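Local coordinates for protein desulfoferrodoxin (Rbo) (PDB 1Y07) that binds an iron(III) ion and acts as a class III superoxide reductase, probably reducing superoxide by electron transfer at that iron, at residues A79-K84 and K92-D97; T85-Q90 and T107-V112. All blocks are in the same frame, centred on the assembly; numbering follows the deposited sequence.

Contact 1: A79-K84 and K92-D97; sequences AWVCLK and KELPVD
The open end of the beta hairpin made by strands 78-85 and 88-93 forms this contact, in the domain that holds the iron. Val81 and Lys92 are an antiparallel hydrogen-bonded pair. Val81 N gives a hydrogen bond to Lys92 O (3.0 Å), in the carbonyl plane, and Lys92 N gives one back to Val81 O (3.0 Å), nearly along the C=O axis. Trp80 and Glu93 follow as a non-hydrogen-bonded pair. Past it the chain leaves the strand, yet Leu94 N still gives a hydrogen bond to Ala79 O at 2.9 Å, from 40° above the carbonyl plane. Trp80 has CG in the crowded position between N and carbonyl carbon (chi1 53°). Its CB lies against Glu93 CA at 3.8 Å, while the indole leads away from the partner strand. The side chains of Leu94 and Val81 cross obliquely, and Leu94 CD1 meets Val81 CG2 at 3.7 Å. The carboxylate of Glu93 forms a salt bridge with Arg3 of the second subunit, and Lys92 NZ bonds to Thr103 O. Trp80 stacks on Phe16, whereas Val81 packs on Val102 and Phe104 of strand 101-105. In the sheet, strand 78-85 lies between strands 88-93 and 112-119.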
ATOM      1  N   ALA B  79      -2.231  14.297   5.211  1.00 15.78           N
ATOM      2  CA  ALA B  79      -2.844  13.104   5.791  1.00 14.86           C
ATOM      3  C   ALA B  79      -1.931  11.906   5.722  1.00 13.91           C
ATOM      4  O   ALA B  79      -1.806  11.156   6.687  1.00 14.08           O
ATOM      5  CB  ALA B  79      -4.090  12.801   5.079  1.00 15.18           C
ATOM      6  N   TRP B  80      -1.284  11.734   4.584  1.00 13.97           N
ATOM      7  CA  TRP B  80      -0.478  10.542   4.336  1.00 14.06           C
ATOM      8  C   TRP B  80       0.485  10.799   3.182  1.00 14.26           C
ATOM      9  O   TRP B  80       0.307  11.750   2.394  1.00 13.86           O
ATOM     10  CB  TRP B  80      -1.366   9.282   4.114  1.00 14.18           C
ATOM     11  CG  TRP B  80      -2.461   9.393   3.043  1.00 15.75           C
ATOM     12  CD1 TRP B  80      -3.800   9.516   3.268  1.00 17.20           C
ATOM     13  CD2 TRP B  80      -2.304   9.351   1.612  1.00 14.45           C
ATOM     14  NE1 TRP B  80      -4.494   9.585   2.077  1.00 16.96           N
ATOM     15  CE2 TRP B  80      -3.608   9.491   1.039  1.00 16.12           C
ATOM     16  CE3 TRP B  80      -1.200   9.260   0.744  1.00 12.72           C
ATOM     17  CZ2 TRP B  80      -3.816   9.532  -0.329  1.00 14.58           C
ATOM     18  CZ3 TRP B  80      -1.412   9.297  -0.623  1.00 13.94           C
ATOM     19  CH2 TRP B  80      -2.706   9.399  -1.145  1.00 12.33           C
ATOM     20  N   VAL B  81       1.490   9.945   3.087  1.00 13.79           N
ATOM     21  CA  VAL B  81       2.445   9.915   2.000  1.00 13.92           C
ATOM     22  C   VAL B  81       2.506   8.461   1.537  1.00 13.44           C
ATOM     23  O   VAL B  81       2.550   7.535   2.376  1.00 14.14           O
ATOM     24  CB  VAL B  81       3.868  10.382   2.449  1.00 14.16           C
ATOM     25  CG1 VAL B  81       4.898  10.133   1.364  1.00 14.86           C
ATOM     26  CG2 VAL B  81       3.812  11.854   2.881  1.00 15.17           C
ATOM     27  N   CYS B  82       2.487   8.279   0.236  1.00 13.15           N
ATOM     28  CA  CYS B  82       2.603   6.967  -0.416  1.00 13.42           C
ATOM     29  C   CYS B  82       3.904   6.967  -1.235  1.00 14.60           C
ATOM     30  O   CYS B  82       4.217   7.945  -1.902  1.00 15.36           O
ATOM     31  CB  CYS B  82       1.385   6.730  -1.297  1.00 13.40           C
ATOM     32  SG  CYS B  82       1.442   5.262  -2.321  1.00 16.24           S
ATOM     33  N   LEU B  83       4.644   5.877  -1.191  1.00 13.80           N
ATOM     34  CA  LEU B  83       5.868   5.706  -1.929  1.00 14.00           C
ATOM     35  C   LEU B  83       5.720   4.552  -2.853  1.00 14.46           C
ATOM     36  O   LEU B  83       5.318   3.461  -2.433  1.00 16.28           O
ATOM     37  CB  LEU B  83       7.001   5.412  -0.951  1.00 14.56           C
ATOM     38  CG  LEU B  83       8.414   5.694  -1.420  1.00 15.72           C
ATOM     39  CD1 LEU B  83       8.637   7.108  -1.705  1.00 13.83           C
ATOM     40  CD2 LEU B  83       9.395   5.107  -0.389  1.00 16.65           C
ATOM     41  N   LYS B  84       5.968   4.792  -4.131  1.00 13.69           N
ATOM     42  CA  LYS B  84       6.079   3.703  -5.057  1.00 13.73           C
ATOM     43  C   LYS B  84       7.575   3.435  -5.247  1.00 13.60           C
ATOM     44  O   LYS B  84       8.327   4.372  -5.451  1.00 14.52           O
ATOM     45  CB  LYS B  84       5.456   4.047  -6.423  1.00 14.27           C
ATOM     46  CG  LYS B  84       5.784   2.932  -7.421  1.00 17.13           C
ATOM     47  CD  LYS B  84       5.021   3.018  -8.708  1.00 20.80           C
ATOM     48  CE  LYS B  84       5.479   4.087  -9.602  1.00 21.91           C
ATOM     49  NZ  LYS B  84       4.703   4.009 -10.873  1.00 22.37           N
ATOM     50  N   LYS B  92       2.158   5.566   4.590  1.00 11.42           N
ATOM     51  CA  LYS B  92       2.107   5.904   6.007  1.00 12.36           C
ATOM     52  C   LYS B  92       1.288   7.152   6.210  1.00 13.63           C
ATOM     53  O   LYS B  92       1.484   8.175   5.532  1.00 13.91           O
ATOM     54  CB  LYS B  92       3.551   6.181   6.545  1.00 11.67           C
ATOM     55  CG  LYS B  92       4.436   4.943   6.623  1.00 13.31           C
ATOM     56  CD  LYS B  92       5.825   5.212   7.214  1.00 12.15           C
ATOM     57  CE  LYS B  92       6.510   3.964   7.711  1.00 12.10           C
ATOM     58  NZ  LYS B  92       7.734   4.230   8.380  1.00 12.27           N
ATOM     59  N   GLU B  93       0.380   7.090   7.171  1.00 14.61           N
ATOM     60  CA  GLU B  93      -0.342   8.281   7.596  1.00 16.09           C
ATOM     61  C   GLU B  93       0.589   9.130   8.461  1.00 15.90           C
ATOM     62  O   GLU B  93       1.450   8.614   9.159  1.00 16.65           O
ATOM     63  CB  GLU B  93      -1.603   7.896   8.349  1.00 17.49           C
ATOM     64  CG  GLU B  93      -2.560   7.157   7.447  1.00 22.46           C
ATOM     65  CD  GLU B  93      -3.846   6.640   8.101  1.00 29.56           C
ATOM     66  OE1 GLU B  93      -3.880   6.535   9.343  1.00 34.71           O
ATOM     67  OE2 GLU B  93      -4.812   6.306   7.356  1.00 31.63           O
ATOM     68  N   LEU B  94       0.443  10.435   8.402  1.00 16.15           N
ATOM     69  CA  LEU B  94       1.246  11.364   9.209  1.00 16.51           C
ATOM     70  C   LEU B  94       0.490  11.835  10.495  1.00 17.23           C
ATOM     71  O   LEU B  94      -0.670  12.214  10.405  1.00 17.20           O
ATOM     72  CB  LEU B  94       1.534  12.604   8.353  1.00 16.44           C
ATOM     73  CG  LEU B  94       2.848  12.521   7.564  1.00 19.54           C
ATOM     74  CD1 LEU B  94       2.811  11.530   6.431  1.00 21.43           C
ATOM     75  CD2 LEU B  94       3.184  13.873   6.999  1.00 20.82           C
ATOM     76  N   PRO B  95       1.112  11.786  11.681  1.00 17.87           N
ATOM     77  CA  PRO B  95       0.506  12.377  12.889  1.00 18.96           C
ATOM     78  C   PRO B  95       0.242  13.847  12.636  1.00 20.18           C
ATOM     79  O   PRO B  95       1.167  14.550  12.194  1.00 18.80           O
ATOM     80  CB  PRO B  95       1.593  12.174  13.953  1.00 18.51           C
ATOM     81  CG  PRO B  95       2.316  10.965  13.476  1.00 19.54           C
ATOM     82  CD  PRO B  95       2.388  11.142  11.997  1.00 18.07           C
ATOM     83  N   VAL B  96      -0.998  14.278  12.868  1.00 22.16           N
ATOM     84  CA  VAL B  96      -1.440  15.641  12.501  1.00 23.91           C
ATOM     85  C   VAL B  96      -0.678  16.725  13.273  1.00 24.47           C
ATOM     86  O   VAL B  96      -0.508  17.854  12.783  1.00 24.73           O
ATOM     87  CB  VAL B  96      -2.961  15.833  12.696  1.00 24.33           C
ATOM     88  CG1 VAL B  96      -3.318  15.946  14.187  1.00 25.68           C
ATOM     89  CG2 VAL B  96      -3.444  17.077  11.929  1.00 25.41           C
ATOM     90  N   ASP B  97      -0.194  16.359  14.463  1.00 25.26           N
ATOM     91  CA  ASP B  97       0.564  17.306  15.294  1.00 25.48           C
ATOM     92  C   ASP B  97       2.104  17.175  15.212  1.00 24.46           C
ATOM     93  O   ASP B  97       2.842  17.738  16.024  1.00 24.57           O
ATOM     94  CB  ASP B  97       0.067  17.239  16.738  1.00 26.68           C
ATOM     95  CG  ASP B  97       0.141  15.850  17.325  1.00 29.90           C
ATOM     96  OD1 ASP B  97       0.217  14.852  16.551  1.00 32.87           O
ATOM     97  OD2 ASP B  97       0.132  15.663  18.568  1.00 33.11           O
TER

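Contact 2: T85-Q90 and T107-V112; sequences TRKGIQ and TADDQV
Asp110 is the hub between the turn at 85-88 and the loop 107-112. Its CG is anti to the backbone N (chi1 -155°), which carries the carboxylate to Thr85 and Lys87. Thr85 OG1 sits in the crowded position between N and carbonyl carbon and donates to the syn lone pair of Asp110 OD2 at 2.6 Å. The two side chains cross at about a right angle. The other oxygen, Asp110 OD1, accepts from Lys87 N (3.0 Å), which lies 42° above the carboxylate plane. A water gives OD2 a further hydrogen bond and accepts one from Gln90 NE2. Counting the water and a weak bond from Gln111 N to OD1, four donors meet this buried carboxylate, which should favour its charged form. Lys87 slides past Asp110 in the opposite direction. Bends at chi2 and chi4 bring Lys87 NZ to the anti lone pair of Asp109 OD2 in a 2.7 Å salt bridge. The other oxygen, Asp109 OD1, takes the Thr107 hydroxyl at 2.8 Å. The side chains of Arg86 and Gln111 run side by side, pointing the same way; their backbones are joined by a hydrogen bond from Arg86 N to Gln111 O at 2.8 Å. Thr107 to Asp110 form a type I beta turn. Its aspartate ties the turn of one beta hairpin, 78-85 with 88-93, to the neighbouring interstrand loop.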
ATOM      1  N   THR B  85       7.982   2.183  -5.145  1.00 13.81           N
ATOM      2  CA  THR B  85       9.346   1.744  -5.365  1.00 14.44           C
ATOM      3  C   THR B  85       9.330   0.697  -6.463  1.00 14.64           C
ATOM      4  O   THR B  85       8.264   0.263  -6.938  1.00 15.00           O
ATOM      5  CB  THR B  85       9.992   1.169  -4.092  1.00 14.68           C
ATOM      6  OG1 THR B  85       9.370  -0.067  -3.726  1.00 15.05           O
ATOM      7  CG2 THR B  85       9.766   2.082  -2.862  1.00 15.86           C
ATOM      8  N   ARG B  86      10.529   0.282  -6.869  1.00 14.87           N
ATOM      9  CA  ARG B  86      10.669  -0.737  -7.904  1.00 15.70           C
ATOM     10  C   ARG B  86       9.991  -2.034  -7.515  1.00 14.63           C
ATOM     11  O   ARG B  86       9.351  -2.687  -8.363  1.00 14.97           O
ATOM     12  CB  ARG B  86      12.153  -0.955  -8.264  1.00 17.29           C
ATOM     13  CG  ARG B  86      12.709   0.186  -9.190  1.00 22.59           C
ATOM     14  CD  ARG B  86      13.914  -0.200 -10.085  1.00 27.88           C
ATOM     15  NE  ARG B  86      13.519  -0.300 -11.498  1.00 34.00           N
ATOM     16  CZ  ARG B  86      14.353  -0.568 -12.520  1.00 38.38           C
ATOM     17  NH1 ARG B  86      15.670  -0.759 -12.316  1.00 40.10           N
ATOM     18  NH2 ARG B  86      13.873  -0.632 -13.774  1.00 40.66           N
ATOM     19  N   LYS B  87      10.125  -2.404  -6.241  1.00 14.35           N
ATOM     20  CA  LYS B  87       9.640  -3.711  -5.730  1.00 13.76           C
ATOM     21  C   LYS B  87       8.251  -3.688  -5.135  1.00 14.54           C
ATOM     22  O   LYS B  87       7.661  -4.732  -4.973  1.00 13.72           O
ATOM     23  CB  LYS B  87      10.633  -4.326  -4.726  1.00 13.86           C
ATOM     24  CG  LYS B  87      12.008  -4.468  -5.305  1.00 14.32           C
ATOM     25  CD  LYS B  87      12.072  -5.395  -6.559  1.00 16.80           C
ATOM     26  CE  LYS B  87      13.481  -5.798  -6.976  1.00 19.30           C
ATOM     27  NZ  LYS B  87      13.910  -6.987  -6.150  1.00 22.07           N
ATOM     28  N   GLY B  88       7.738  -2.510  -4.827  1.00 14.81           N
ATOM     29  CA  GLY B  88       6.465  -2.386  -4.172  1.00 15.45           C
ATOM     30  C   GLY B  88       5.945  -0.993  -3.903  1.00 14.62           C
ATOM     31  O   GLY B  88       6.296  -0.021  -4.574  1.00 14.57           O
ATOM     32  N   ILE B  89       5.041  -0.909  -2.932  1.00 14.05           N
ATOM     33  CA  ILE B  89       4.406   0.355  -2.533  1.00 13.19           C
ATOM     34  C   ILE B  89       4.390   0.386  -1.006  1.00 12.14           C
ATOM     35  O   ILE B  89       4.374  -0.678  -0.356  1.00 11.85           O
ATOM     36  CB  ILE B  89       2.954   0.575  -3.102  1.00 13.95           C
ATOM     37  CG1 ILE B  89       1.968  -0.477  -2.613  1.00 16.39           C
ATOM     38  CG2 ILE B  89       2.990   0.745  -4.616  1.00 15.22           C
ATOM     39  CD1 ILE B  89       0.574  -0.185  -2.970  1.00 17.50           C
ATOM     40  N   GLN B  90       4.373   1.593  -0.462  1.00 11.23           N
ATOM     41  CA  GLN B  90       4.180   1.829   0.960  1.00 11.21           C
ATOM     42  C   GLN B  90       3.278   3.026   1.170  1.00 11.70           C
ATOM     43  O   GLN B  90       3.212   3.916   0.340  1.00 11.09           O
ATOM     44  CB  GLN B  90       5.488   2.165   1.648  1.00 11.24           C
ATOM     45  CG  GLN B  90       6.526   1.125   1.385  1.00 11.66           C
ATOM     46  CD  GLN B  90       7.706   1.186   2.426  1.00 11.73           C
ATOM     47  OE1 GLN B  90       7.470   1.371   3.572  1.00 11.95           O
ATOM     48  NE2 GLN B  90       8.942   1.022   1.944  1.00 13.56           N
ATOM     49  N   THR B 107      14.428  -2.411   1.307  1.00 10.90           N
ATOM     50  CA  THR B 107      15.377  -3.484   1.263  1.00 11.65           C
ATOM     51  C   THR B 107      16.500  -3.108   0.258  1.00 11.32           C
ATOM     52  O   THR B 107      16.365  -2.219  -0.589  1.00 11.99           O
ATOM     53  CB  THR B 107      14.761  -4.792   0.911  1.00 11.79           C
ATOM     54  OG1 THR B 107      13.945  -4.655  -0.268  1.00 13.93           O
ATOM     55  CG2 THR B 107      13.763  -5.219   2.010  1.00 10.85           C
ATOM     56  N   ALA B 108      17.625  -3.781   0.397  1.00 12.64           N
ATOM     57  CA  ALA B 108      18.798  -3.453  -0.420  1.00 13.70           C
ATOM     58  C   ALA B 108      18.575  -3.591  -1.920  1.00 13.95           C
ATOM     59  O   ALA B 108      19.235  -2.911  -2.702  1.00 13.92           O
ATOM     60  CB  ALA B 108      19.992  -4.297   0.015  1.00 13.05           C
ATOM     61  N   ASP B 109      17.585  -4.395  -2.297  1.00 14.07           N
ATOM     62  CA  ASP B 109      17.318  -4.687  -3.691  1.00 14.10           C
ATOM     63  C   ASP B 109      16.296  -3.731  -4.271  1.00 14.12           C
ATOM     64  O   ASP B 109      16.002  -3.803  -5.473  1.00 15.55           O
ATOM     65  CB  ASP B 109      16.812  -6.102  -3.844  1.00 15.15           C
ATOM     66  CG  ASP B 109      15.518  -6.333  -3.040  1.00 16.07           C
ATOM     67  OD1 ASP B 109      15.571  -6.312  -1.810  1.00 15.93           O
ATOM     68  OD2 ASP B 109      14.439  -6.531  -3.558  1.00 17.40           O
ATOM     69  N   ASP B 110      15.784  -2.816  -3.456  1.00 12.21           N
ATOM     70  CA  ASP B 110      14.681  -1.935  -3.832  1.00 14.26           C
ATOM     71  C   ASP B 110      15.240  -0.561  -4.096  1.00 14.35           C
ATOM     72  O   ASP B 110      16.371  -0.221  -3.631  1.00 15.51           O
ATOM     73  CB  ASP B 110      13.631  -1.897  -2.732  1.00 13.86           C
ATOM     74  CG  ASP B 110      12.247  -1.520  -3.253  1.00 12.93           C
ATOM     75  OD1 ASP B 110      12.163  -1.207  -4.475  1.00 13.58           O
ATOM     76  OD2 ASP B 110      11.240  -1.473  -2.518  1.00 13.82           O
ATOM     77  N   GLN B 111      14.535   0.192  -4.944  1.00 15.45           N
ATOM     78  CA  GLN B 111      14.881   1.578  -5.235  1.00 14.87           C
ATOM     79  C   GLN B 111      13.626   2.408  -5.365  1.00 15.72           C
ATOM     80  O   GLN B 111      12.607   1.900  -5.831  1.00 15.57           O
ATOM     81  CB  GLN B 111      15.708   1.695  -6.549  1.00 15.75           C
ATOM     82  CG  GLN B 111      16.978   0.868  -6.520  1.00 17.62           C
ATOM     83  CD  GLN B 111      17.757   0.867  -7.790  1.00 19.64           C
ATOM     84  OE1 GLN B 111      18.873   1.400  -7.827  1.00 23.24           O
ATOM     85  NE2 GLN B 111      17.230   0.210  -8.832  1.00 21.90           N
ATOM     86  N   VAL B 112      13.672   3.660  -4.937  1.00 15.54           N
ATOM     87  CA  VAL B 112      12.482   4.510  -4.997  1.00 17.21           C
ATOM     88  C   VAL B 112      12.134   4.908  -6.418  1.00 17.10           C
ATOM     89  O   VAL B 112      13.048   5.116  -7.231  1.00 19.38           O
ATOM     90  CB  VAL B 112      12.682   5.766  -4.133  1.00 17.83           C
ATOM     91  CG1 VAL B 112      13.685   6.673  -4.721  1.00 18.56           C
ATOM     92  CG2 VAL B 112      11.380   6.514  -3.965  1.00 20.96           C
TER
HETATM   93  O   HOH W   1       8.899  -0.302  -0.653  1.00 18.95           O

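Contacts 1 and 2 have centres 18 Å apart. Both involve the hairpin of strands 78-85 and 88-93. Contact 1 lies near its open end, toward the iron. Contact 2 joins its turn to the loop 107-112, away from the annotated sites. Along the chain the order is 79-84, 85-90, 92-97, 107-112, so their segments alternate. Both use strand 88-93, which neighbours strand 78-85 in the sheet. They also touch: Leu83 N lies 2.9 Å from Gln90 O, a probable hydrogen bond, and Leu83 CD1 packs on Val112 CG2. Both reach the second subunit. Residues 88-90 pair antiparallel with a strand of that subunit, so the sheet continues across the dimer interface.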